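Local coordinates for protein sulfide-quinone reductase (Aquifex aeolicus, PDB 3HYW) that oxidises hydrogen sulfide with a quinone as electron acceptor, using FAD and active-site cysteines on which polysulfur grows, as a homotrimeric monotopic membrane flavoprotein, at residues Asp84-Thr89 with Ile96-Leu101; Glu162-Leu167 with Val180-Ile185; Ala211-Asp216 with Gly352-Phe357. All blocks are in the same frame, centred on the assembly; numbering follows the deposited sequence.

The three contacts differ in chemistry as they differ in place. Interaction 1 is a buried hairpin contact held by backbone hydrogen bonds and a tyrosine packed on the main chain, beside the parallel sheet of the FAD-binding part. Interaction 2, also buried, lies 45 Å away between centres, across the middle of the chain, and is mainly apolar: a helix resting on a sheet strand. Interaction 3 is a surface contact reduced to one salt bridge. Interactions 2 and 3 are neighbours, their centres 9 Å apart: strand 182-185 pairs with Asp-216, and Leu-165 packs on Arg-213. Both also touch a second subunit, whereas no other chain reaches interaction 1.

Interaction 1: residues Asp84-Thr89 with Ile96-Leu101; sequences DANTVT and IEYDYL
O of Asn-86 accepts a hydrogen bond from N of Tyr-98 at 2.9 Å, the donor tilted 23° from the carbonyl plane, and CA of Glu-97 adds a weaker C-H...O contact to the same oxygen. Val-88 and Ile-96 form an antiparallel hydrogen-bonded pair, N to O at 2.8 Å both ways. Thr-87 and Glu-97 make the non-hydrogen-bonded pair between; Thr-87 CG2 lies 3.5 Å from Glu-97 OE1. With chi1 at 64°, CG of Tyr-98 sits between its N and carbonyl carbon, folding the ring back over the main chain of Asn-86. CB of Asn-86 makes a CH-pi contact 4.1 Å from the ring centroid, while CB of Leu-101 lies over the opposite face. Replacing Tyr-98 by an alanine is likely to leave the CB atoms of Asn-86 and Leu-101 without the ring between them and deprive Val-88 CG2 of an apolar neighbour. Val-88 CG2 also meets Leu-101 CD1 at 3.6 Å, branched apolar groups suited to this buried side. OD1 of Asn-86 accepts a hydrogen bond from ND2 of Asn-288. Asn-86, whose positive phi (54°) asparagine tolerates well, and Thr-87 form a G1 bulge opposite Asp-82 of strand 78-82, and Ile-96 and Tyr-98 lean on strand 4-8.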
loop_
_atom_site.group_PDB
_atom_site.type_symbol
_atom_site.label_atom_id
_atom_site.label_comp_id
_atom_site.label_asym_id
_atom_site.label_seq_id
_atom_site.Cartn_x
_atom_site.Cartn_y
_atom_site.Cartn_z
ATOM N N ASP A 84 -5.093 -53.454 8.550
ATOM C CA ASP A 84 -4.393 -54.732 8.621
ATOM C C ASP A 84 -5.193 -55.821 7.919
ATOM O O ASP A 84 -4.622 -56.722 7.307
ATOM C CB ASP A 84 -4.137 -55.129 10.079
ATOM C CG ASP A 84 -3.292 -54.108 10.821
ATOM O OD1 ASP A 84 -2.158 -53.841 10.378
ATOM O OD2 ASP A 84 -3.761 -53.576 11.854
ATOM N N ALA A 85 -6.516 -55.725 8.018
ATOM C CA ALA A 85 -7.421 -56.685 7.393
ATOM C C ALA A 85 -7.858 -56.220 6.008
ATOM O O ALA A 85 -8.550 -56.950 5.300
ATOM C CB ALA A 85 -8.637 -56.911 8.276
ATOM N N ASN A 86 -7.450 -55.007 5.632
ATOM C CA ASN A 86 -7.883 -54.363 4.381
ATOM C C ASN A 86 -9.403 -54.298 4.249
ATOM O O ASN A 86 -9.969 -54.687 3.224
ATOM C CB ASN A 86 -7.271 -55.043 3.147
ATOM C CG ASN A 86 -5.761 -54.999 3.140
ATOM O OD1 ASN A 86 -5.157 -53.933 3.228
ATOM N ND2 ASN A 86 -5.139 -56.167 3.036
ATOM N N THR A 87 -10.063 -53.804 5.292
ATOM C CA THR A 87 -11.521 -53.714 5.289
ATOM C C THR A 87 -12.045 -52.343 5.699
ATOM O O THR A 87 -11.390 -51.600 6.430
ATOM C CB THR A 87 -12.170 -54.751 6.218
ATOM O OG1 THR A 87 -11.680 -54.562 7.546
ATOM C CG2 THR A 87 -11.886 -56.177 5.749
ATOM N N VAL A 88 -13.241 -52.032 5.212
ATOM C CA VAL A 88 -14.014 -50.880 5.653
ATOM C C VAL A 88 -15.356 -51.399 6.164
ATOM O O VAL A 88 -15.961 -52.293 5.558
ATOM C CB VAL A 88 -14.245 -49.865 4.497
ATOM C CG1 VAL A 88 -14.970 -48.607 4.996
ATOM C CG2 VAL A 88 -12.924 -49.473 3.858
ATOM N N THR A 89 -15.812 -50.847 7.283
ATOM C CA THR A 89 -17.115 -51.197 7.829
ATOM C C THR A 89 -18.019 -49.976 7.805
ATOM O O THR A 89 -17.613 -48.892 8.215
ATOM C CB THR A 89 -17.004 -51.748 9.269
ATOM O OG1 THR A 89 -15.891 -52.645 9.355
ATOM C CG2 THR A 89 -18.284 -52.476 9.680
ATOM N N ILE A 96 -16.736 -54.334 3.867
ATOM C CA ILE A 96 -16.278 -54.260 2.486
ATOM C C ILE A 96 -14.759 -54.423 2.456
ATOM O O ILE A 96 -14.028 -53.657 3.087
ATOM C CB ILE A 96 -16.707 -52.923 1.824
ATOM C CG1 ILE A 96 -18.232 -52.797 1.839
ATOM C CG2 ILE A 96 -16.218 -52.839 0.385
ATOM C CD1 ILE A 96 -18.735 -51.487 2.345
ATOM N N GLU A 97 -14.294 -55.433 1.733
ATOM C CA GLU A 97 -12.868 -55.700 1.609
ATOM C C GLU A 97 -12.305 -54.911 0.436
ATOM O O GLU A 97 -13.011 -54.652 -0.544
ATOM C CB GLU A 97 -12.624 -57.201 1.434
ATOM C CG GLU A 97 -11.274 -57.681 1.939
ATOM C CD GLU A 97 -11.369 -59.033 2.609
ATOM O OE1 GLU A 97 -11.737 -59.077 3.804
ATOM O OE2 GLU A 97 -11.070 -60.050 1.945
ATOM N N TYR A 98 -11.045 -54.503 0.540
ATOM C CA TYR A 98 -10.414 -53.744 -0.537
ATOM C C TYR A 98 -8.998 -54.218 -0.830
ATOM O O TYR A 98 -8.320 -54.767 0.040
ATOM C CB TYR A 98 -10.427 -52.234 -0.231
ATOM C CG TYR A 98 -9.626 -51.811 0.987
ATOM C CD1 TYR A 98 -10.258 -51.548 2.202
ATOM C CD2 TYR A 98 -8.237 -51.659 0.918
ATOM C CE1 TYR A 98 -9.526 -51.149 3.325
ATOM C CE2 TYR A 98 -7.496 -51.266 2.032
ATOM C CZ TYR A 98 -8.146 -51.012 3.229
ATOM O OH TYR A 98 -7.419 -50.635 4.330
ATOM N N ASP A 99 -8.568 -54.007 -2.070
ATOM C CA ASP A 99 -7.173 -54.175 -2.456
ATOM C C ASP A 99 -6.460 -52.834 -2.297
ATOM O O ASP A 99 -5.302 -52.774 -1.873
ATOM C CB ASP A 99 -7.086 -54.680 -3.898
ATOM C CG ASP A 99 -7.688 -56.066 -4.064
ATOM O OD1 ASP A 99 -7.376 -56.940 -3.234
ATOM O OD2 ASP A 99 -8.473 -56.281 -5.008
ATOM N N TYR A 100 -7.168 -51.762 -2.642
ATOM C CA TYR A 100 -6.687 -50.394 -2.426
ATOM C C TYR A 100 -7.811 -49.558 -1.840
ATOM O O TYR A 100 -8.977 -49.781 -2.156
ATOM C CB TYR A 100 -6.199 -49.769 -3.737
ATOM C CG TYR A 100 -5.132 -50.570 -4.442
ATOM C CD1 TYR A 100 -3.780 -50.274 -4.274
ATOM C CD2 TYR A 100 -5.476 -51.630 -5.281
ATOM C CE1 TYR A 100 -2.800 -51.029 -4.916
ATOM C CE2 TYR A 100 -4.511 -52.388 -5.918
ATOM C CZ TYR A 100 -3.179 -52.084 -5.738
ATOM O OH TYR A 100 -2.230 -52.838 -6.387
ATOM N N LEU A 101 -7.453 -48.597 -0.989
ATOM C CA LEU A 101 -8.425 -47.713 -0.353
ATOM C C LEU A 101 -8.079 -46.248 -0.598
ATOM O O LEU A 101 -6.939 -45.835 -0.395
ATOM C CB LEU A 101 -8.485 -47.973 1.161
ATOM C CG LEU A 101 -9.368 -47.036 1.995
ATOM C CD1 LEU A 101 -10.836 -47.360 1.777
ATOM C CD2 LEU A 101 -9.027 -47.090 3.470
#

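Interaction 2: residues Glu162-Leu167 with Val180-Ile185; sequences EFALML and VPMTFI
The ring of Phe-184 meets the helix through its CD1 corner, which lies obliquely 4.1 Å from CB of Ala-164. Outside the two segments, Tyr-161 meets this ring with the planes about 30° apart, and Phe-210 packs with it edge-to-face, so the phenylalanine belongs to an aromatic cluster. CG of Phe-184 is anti to the backbone N (chi1 -167°), an extension that carries the ring from the strand toward the helix. Met-182, two residues earlier on the same side of the strand, reaches across with a chain bent at its last torsion. CE of Met-182 comes 3.2 Å from O of Ala-164 and also meets CB of Leu-167. A small alanine suits the middle of this contact because it lets the helix settle close to the strand, while a flexible methionine can fit the surface beside it. Mainly apolar, without a hydrogen bond between the segments, the contact brings the axes of helix 162-167 and strand 182-185 to 10.1 Å, at 175° between their N-to-C directions. Strand 182-185 runs parallel to strand 146-150, and helix 158-173 lies between them in sequence: a beta-alpha-beta crossover, typical of the Rossmann-like folds of pyridine nucleotide-disulphide oxidoreductases.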
loop_
_atom_site.group_PDB
_atom_site.type_symbol
_atom_site.label_atom_id
_atom_site.label_comp_id
_atom_site.label_asym_id
_atom_site.label_seq_id
_atom_site.Cartn_x
_atom_site.Cartn_y
_atom_site.Cartn_z
ATOM N N GLU A 162 -15.516 -14.268 -0.273
ATOM C CA GLU A 162 -16.588 -14.327 -1.267
ATOM C C GLU A 162 -17.917 -13.914 -0.664
ATOM O O GLU A 162 -18.605 -13.056 -1.212
ATOM C CB GLU A 162 -16.744 -15.740 -1.839
ATOM C CG GLU A 162 -15.756 -16.133 -2.893
ATOM C CD GLU A 162 -16.135 -17.453 -3.539
ATOM O OE1 GLU A 162 -16.256 -18.455 -2.798
ATOM O OE2 GLU A 162 -16.330 -17.483 -4.775
ATOM N N PHE A 163 -18.270 -14.538 0.458
ATOM C CA PHE A 163 -19.558 -14.303 1.114
ATOM C C PHE A 163 -19.709 -12.851 1.571
ATOM O O PHE A 163 -20.777 -12.253 1.426
ATOM C CB PHE A 163 -19.753 -15.262 2.301
ATOM C CG PHE A 163 -21.110 -15.151 2.954
ATOM C CD1 PHE A 163 -21.299 -14.342 4.075
ATOM C CD2 PHE A 163 -22.203 -15.846 2.441
ATOM C CE1 PHE A 163 -22.560 -14.226 4.674
ATOM C CE2 PHE A 163 -23.469 -15.737 3.035
ATOM C CZ PHE A 163 -23.644 -14.933 4.155
ATOM N N ALA A 164 -18.642 -12.290 2.124
ATOM C CA ALA A 164 -18.663 -10.901 2.561
ATOM C C ALA A 164 -18.939 -9.948 1.391
ATOM O O ALA A 164 -19.763 -9.033 1.503
ATOM C CB ALA A 164 -17.366 -10.549 3.258
ATOM N N LEU A 165 -18.261 -10.169 0.269
ATOM C CA LEU A 165 -18.401 -9.284 -0.881
ATOM C C LEU A 165 -19.710 -9.502 -1.641
ATOM O O LEU A 165 -20.298 -8.544 -2.165
ATOM C CB LEU A 165 -17.170 -9.370 -1.787
ATOM C CG LEU A 165 -15.970 -8.706 -1.105
ATOM C CD1 LEU A 165 -14.669 -9.136 -1.706
ATOM C CD2 LEU A 165 -16.105 -7.185 -1.115
ATOM N N MET A 166 -20.173 -10.753 -1.655
ATOM C CA MET A 166 -21.486 -11.119 -2.206
ATOM C C MET A 166 -22.615 -10.458 -1.427
ATOM O O MET A 166 -23.577 -9.967 -2.016
ATOM C CB MET A 166 -21.683 -12.641 -2.179
ATOM C CG MET A 166 -20.834 -13.402 -3.171
ATOM S SD MET A 166 -21.161 -15.177 -3.121
ATOM C CE MET A 166 -20.137 -15.695 -4.463
ATOM N N LEU A 167 -22.494 -10.473 -0.102
ATOM C CA LEU A 167 -23.477 -9.853 0.773
ATOM C C LEU A 167 -23.508 -8.335 0.581
ATOM O O LEU A 167 -24.580 -7.756 0.464
ATOM C CB LEU A 167 -23.220 -10.225 2.237
ATOM C CG LEU A 167 -24.232 -9.732 3.284
ATOM C CD1 LEU A 167 -25.667 -10.146 2.919
ATOM C CD2 LEU A 167 -23.854 -10.219 4.672
ATOM N N VAL A 180 -26.199 -1.163 6.918
ATOM C CA VAL A 180 -25.516 -2.382 7.373
ATOM C C VAL A 180 -23.994 -2.209 7.503
ATOM O O VAL A 180 -23.262 -2.295 6.503
ATOM C CB VAL A 180 -25.839 -3.606 6.466
ATOM C CG1 VAL A 180 -25.181 -4.866 7.010
ATOM C CG2 VAL A 180 -27.346 -3.817 6.349
ATOM N N PRO A 181 -23.511 -1.943 8.735
ATOM C CA PRO A 181 -22.075 -1.976 8.980
ATOM C C PRO A 181 -21.528 -3.373 8.719
ATOM O O PRO A 181 -22.160 -4.368 9.088
ATOM C CB PRO A 181 -21.965 -1.615 10.471
ATOM C CG PRO A 181 -23.219 -0.866 10.772
ATOM C CD PRO A 181 -24.258 -1.561 9.948
ATOM N N MET A 182 -20.380 -3.444 8.054
ATOM C CA MET A 182 -19.751 -4.721 7.766
ATOM C C MET A 182 -18.321 -4.746 8.264
ATOM O O MET A 182 -17.541 -3.821 8.001
ATOM C CB MET A 182 -19.801 -5.035 6.270
ATOM C CG MET A 182 -21.194 -5.341 5.760
ATOM S SD MET A 182 -21.247 -5.887 4.042
ATOM C CE MET A 182 -20.441 -7.481 4.202
ATOM N N THR A 183 -17.992 -5.815 8.982
ATOM C CA THR A 183 -16.663 -6.008 9.535
ATOM C C THR A 183 -16.189 -7.428 9.261
ATOM O O THR A 183 -16.921 -8.397 9.475
ATOM C CB THR A 183 -16.622 -5.699 11.058
ATOM O OG1 THR A 183 -17.012 -4.338 11.272
ATOM C CG2 THR A 183 -15.216 -5.912 11.631
ATOM N N PHE A 184 -14.959 -7.531 8.779
ATOM C CA PHE A 184 -14.338 -8.810 8.492
ATOM C C PHE A 184 -13.292 -9.079 9.564
ATOM O O PHE A 184 -12.425 -8.242 9.799
ATOM C CB PHE A 184 -13.699 -8.763 7.101
ATOM C CG PHE A 184 -13.298 -10.105 6.569
ATOM C CD1 PHE A 184 -14.206 -10.879 5.853
ATOM C CD2 PHE A 184 -12.006 -10.583 6.752
ATOM C CE1 PHE A 184 -13.841 -12.134 5.354
ATOM C CE2 PHE A 184 -11.633 -11.829 6.251
ATOM C CZ PHE A 184 -12.554 -12.603 5.548
ATOM N N ILE A 185 -13.391 -10.227 10.234
ATOM C CA ILE A 185 -12.447 -10.575 11.312
ATOM C C ILE A 185 -11.783 -11.916 11.012
ATOM O O ILE A 185 -12.455 -12.933 10.852
ATOM C CB ILE A 185 -13.123 -10.628 12.709
ATOM C CG1 ILE A 185 -13.865 -9.323 13.009
ATOM C CG2 ILE A 185 -12.077 -10.921 13.799
ATOM C CD1 ILE A 185 -14.466 -9.252 14.407
#

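Interaction 3: residues Ala211-Asp216 with Gly352-Phe357; sequences AERNID and GEDAGF
Charge pairing joins the two segments: NH2 of Arg-213 stands 3.2 Å from OD2 of Asp-354 in a salt bridge. The carboxylate oxygen arrives at the edge of the guanidinium, in its plane, and the two flat groups are nearly coplanar, 21° apart. The grip is one-sided, since OD1 of Asp-354 lies 3.9 Å from NH2 of Arg-213. The side chains come from opposite directions and join backbones that stay far apart, with the CA of Arg-213 12.5 Å from that of Gly-352, the nearest pair of CA atoms. Arginine suits such a place because its long chain carries the charge far from the backbone, whereas the short carboxylate of aspartate keeps its charge near the main chain and meets the arginine that does the reaching. In Arg-213 that chain bends at chi2 (147°), while Asp-354 has its CG between the backbone N and the carbonyl carbon (chi1 53°), a turn that directs OD2 at NH2 of Arg-213. A second charge extends the network: OE1 of Glu-212 lies 3.9 Å from NH1 of Arg-213, a long salt bridge. Two carboxylates around one guanidinium would probably steady its positive charge.

The helix end fixes where Arg-213 starts. Arg-213 is the first residue to leave helical angles, and Asn-214, with positive phi, is the C-prime residue of a Schellman motif in which Ile-215 N faces Phe-210 O. An asparagine tolerates this left-handed conformation better than most residues.

Packing flanks the bridge. Ala-201 of a second subunit packs on Ala-211 and Glu-212. Met-374 of strand 369-375 touches both Arg-213 and Asp-354, and Leu-165 and His-168 lie against the arginine. The contact thus ties the end of helix 202-212 to the loop leading into strand 355-361, next to helix 158-173.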
loop_
_atom_site.group_PDB
_atom_site.type_symbol
_atom_site.label_atom_id
_atom_site.label_comp_id
_atom_site.label_asym_id
_atom_site.label_seq_id
_atom_site.Cartn_x
_atom_site.Cartn_y
_atom_site.Cartn_z
ATOM N N ALA A 211 -11.662 -1.451 1.335
ATOM C CA ALA A 211 -11.729 0.008 1.458
ATOM C C ALA A 211 -12.708 0.629 0.458
ATOM O O ALA A 211 -13.518 1.477 0.831
ATOM C CB ALA A 211 -10.343 0.630 1.309
ATOM N N GLU A 212 -12.635 0.204 -0.805
ATOM C CA GLU A 212 -13.529 0.722 -1.853
ATOM C C GLU A 212 -14.999 0.401 -1.582
ATOM O O GLU A 212 -15.881 1.138 -2.005
ATOM C CB GLU A 212 -13.123 0.193 -3.235
ATOM C CG GLU A 212 -11.912 0.905 -3.852
ATOM C CD GLU A 212 -10.968 -0.037 -4.603
ATOM O OE1 GLU A 212 -11.395 -1.151 -4.998
ATOM O OE2 GLU A 212 -9.785 0.337 -4.791
ATOM N N ARG A 213 -15.254 -0.691 -0.869
ATOM C CA ARG A 213 -16.623 -1.137 -0.605
ATOM C C ARG A 213 -17.041 -0.975 0.854
ATOM O O ARG A 213 -18.070 -1.509 1.271
ATOM C CB ARG A 213 -16.796 -2.589 -1.044
ATOM C CG ARG A 213 -16.832 -2.773 -2.545
ATOM C CD ARG A 213 -16.207 -4.110 -2.913
ATOM N NE ARG A 213 -16.294 -4.436 -4.336
ATOM C CZ ARG A 213 -15.700 -3.767 -5.324
ATOM N NH1 ARG A 213 -14.968 -2.676 -5.080
ATOM N NH2 ARG A 213 -15.847 -4.192 -6.576
ATOM N N ASN A 214 -16.233 -0.243 1.614
ATOM C CA ASN A 214 -16.515 0.071 3.017
ATOM C C ASN A 214 -16.726 -1.179 3.886
ATOM O O ASN A 214 -17.711 -1.294 4.618
ATOM C CB ASN A 214 -17.694 1.047 3.119
ATOM C CG ASN A 214 -17.720 1.802 4.429
ATOM O OD1 ASN A 214 -16.681 2.103 5.019
ATOM N ND2 ASN A 214 -18.911 2.117 4.889
ATOM N N ILE A 215 -15.793 -2.118 3.786
ATOM C CA ILE A 215 -15.788 -3.283 4.658
ATOM C C ILE A 215 -14.660 -3.106 5.648
ATOM O O ILE A 215 -13.487 -3.154 5.276
ATOM C CB ILE A 215 -15.563 -4.610 3.880
ATOM C CG1 ILE A 215 -16.492 -4.713 2.661
ATOM C CG2 ILE A 215 -15.665 -5.820 4.828
ATOM C CD1 ILE A 215 -17.957 -4.849 2.991
ATOM N N ASP A 216 -15.023 -2.880 6.904
ATOM C CA ASP A 216 -14.047 -2.726 7.965
ATOM C C ASP A 216 -13.455 -4.083 8.290
ATOM O O ASP A 216 -14.074 -5.119 8.027
ATOM C CB ASP A 216 -14.698 -2.105 9.201
ATOM C CG ASP A 216 -15.129 -0.673 8.967
ATOM O OD1 ASP A 216 -14.293 0.136 8.502
ATOM O OD2 ASP A 216 -16.303 -0.356 9.239
ATOM N N GLY A 352 -19.814 -11.166 -6.617
ATOM C CA GLY A 352 -21.167 -10.812 -7.023
ATOM C C GLY A 352 -21.267 -10.633 -8.529
ATOM O O GLY A 352 -21.752 -11.513 -9.234
ATOM N N GLU A 353 -20.796 -9.484 -9.004
ATOM C CA GLU A 353 -20.814 -9.130 -10.419
ATOM C C GLU A 353 -19.390 -9.104 -10.988
ATOM O O GLU A 353 -19.189 -9.070 -12.202
ATOM C CB GLU A 353 -21.459 -7.758 -10.594
ATOM C CG GLU A 353 -22.123 -7.543 -11.945
ATOM C CD GLU A 353 -22.291 -6.071 -12.283
ATOM O OE1 GLU A 353 -22.247 -5.229 -11.350
ATOM O OE2 GLU A 353 -22.461 -5.761 -13.486
ATOM N N ASP A 354 -18.409 -9.076 -10.092
ATOM C CA ASP A 354 -17.013 -9.230 -10.477
ATOM C C ASP A 354 -16.360 -10.227 -9.541
ATOM O O ASP A 354 -17.017 -10.757 -8.647
ATOM C CB ASP A 354 -16.262 -7.884 -10.532
ATOM C CG ASP A 354 -16.381 -7.057 -9.243
ATOM O OD1 ASP A 354 -16.807 -7.567 -8.181
ATOM O OD2 ASP A 354 -16.032 -5.863 -9.305
ATOM N N ALA A 355 -15.078 -10.499 -9.756
ATOM C CA ALA A 355 -14.410 -11.562 -9.025
ATOM C C ALA A 355 -12.906 -11.391 -9.015
ATOM O O ALA A 355 -12.343 -10.738 -9.893
ATOM C CB ALA A 355 -14.786 -12.931 -9.613
ATOM N N GLY A 356 -12.268 -11.978 -8.006
ATOM C CA GLY A 356 -10.819 -11.993 -7.912
ATOM C C GLY A 356 -10.295 -13.281 -8.499
ATOM O O GLY A 356 -10.787 -14.354 -8.175
ATOM N N PHE A 357 -9.313 -13.168 -9.384
ATOM C CA PHE A 357 -8.658 -14.325 -9.967
ATOM C C PHE A 357 -7.286 -14.465 -9.337
ATOM O O PHE A 357 -6.473 -13.545 -9.400
ATOM C CB PHE A 357 -8.539 -14.188 -11.486
ATOM C CG PHE A 357 -7.857 -15.356 -12.153
ATOM C CD1 PHE A 357 -8.595 -16.458 -12.579
ATOM C CD2 PHE A 357 -6.479 -15.351 -12.362
ATOM C CE1 PHE A 357 -7.967 -17.535 -13.201
ATOM C CE2 PHE A 357 -5.843 -16.425 -12.972
ATOM C CZ PHE A 357 -6.587 -17.523 -13.389
#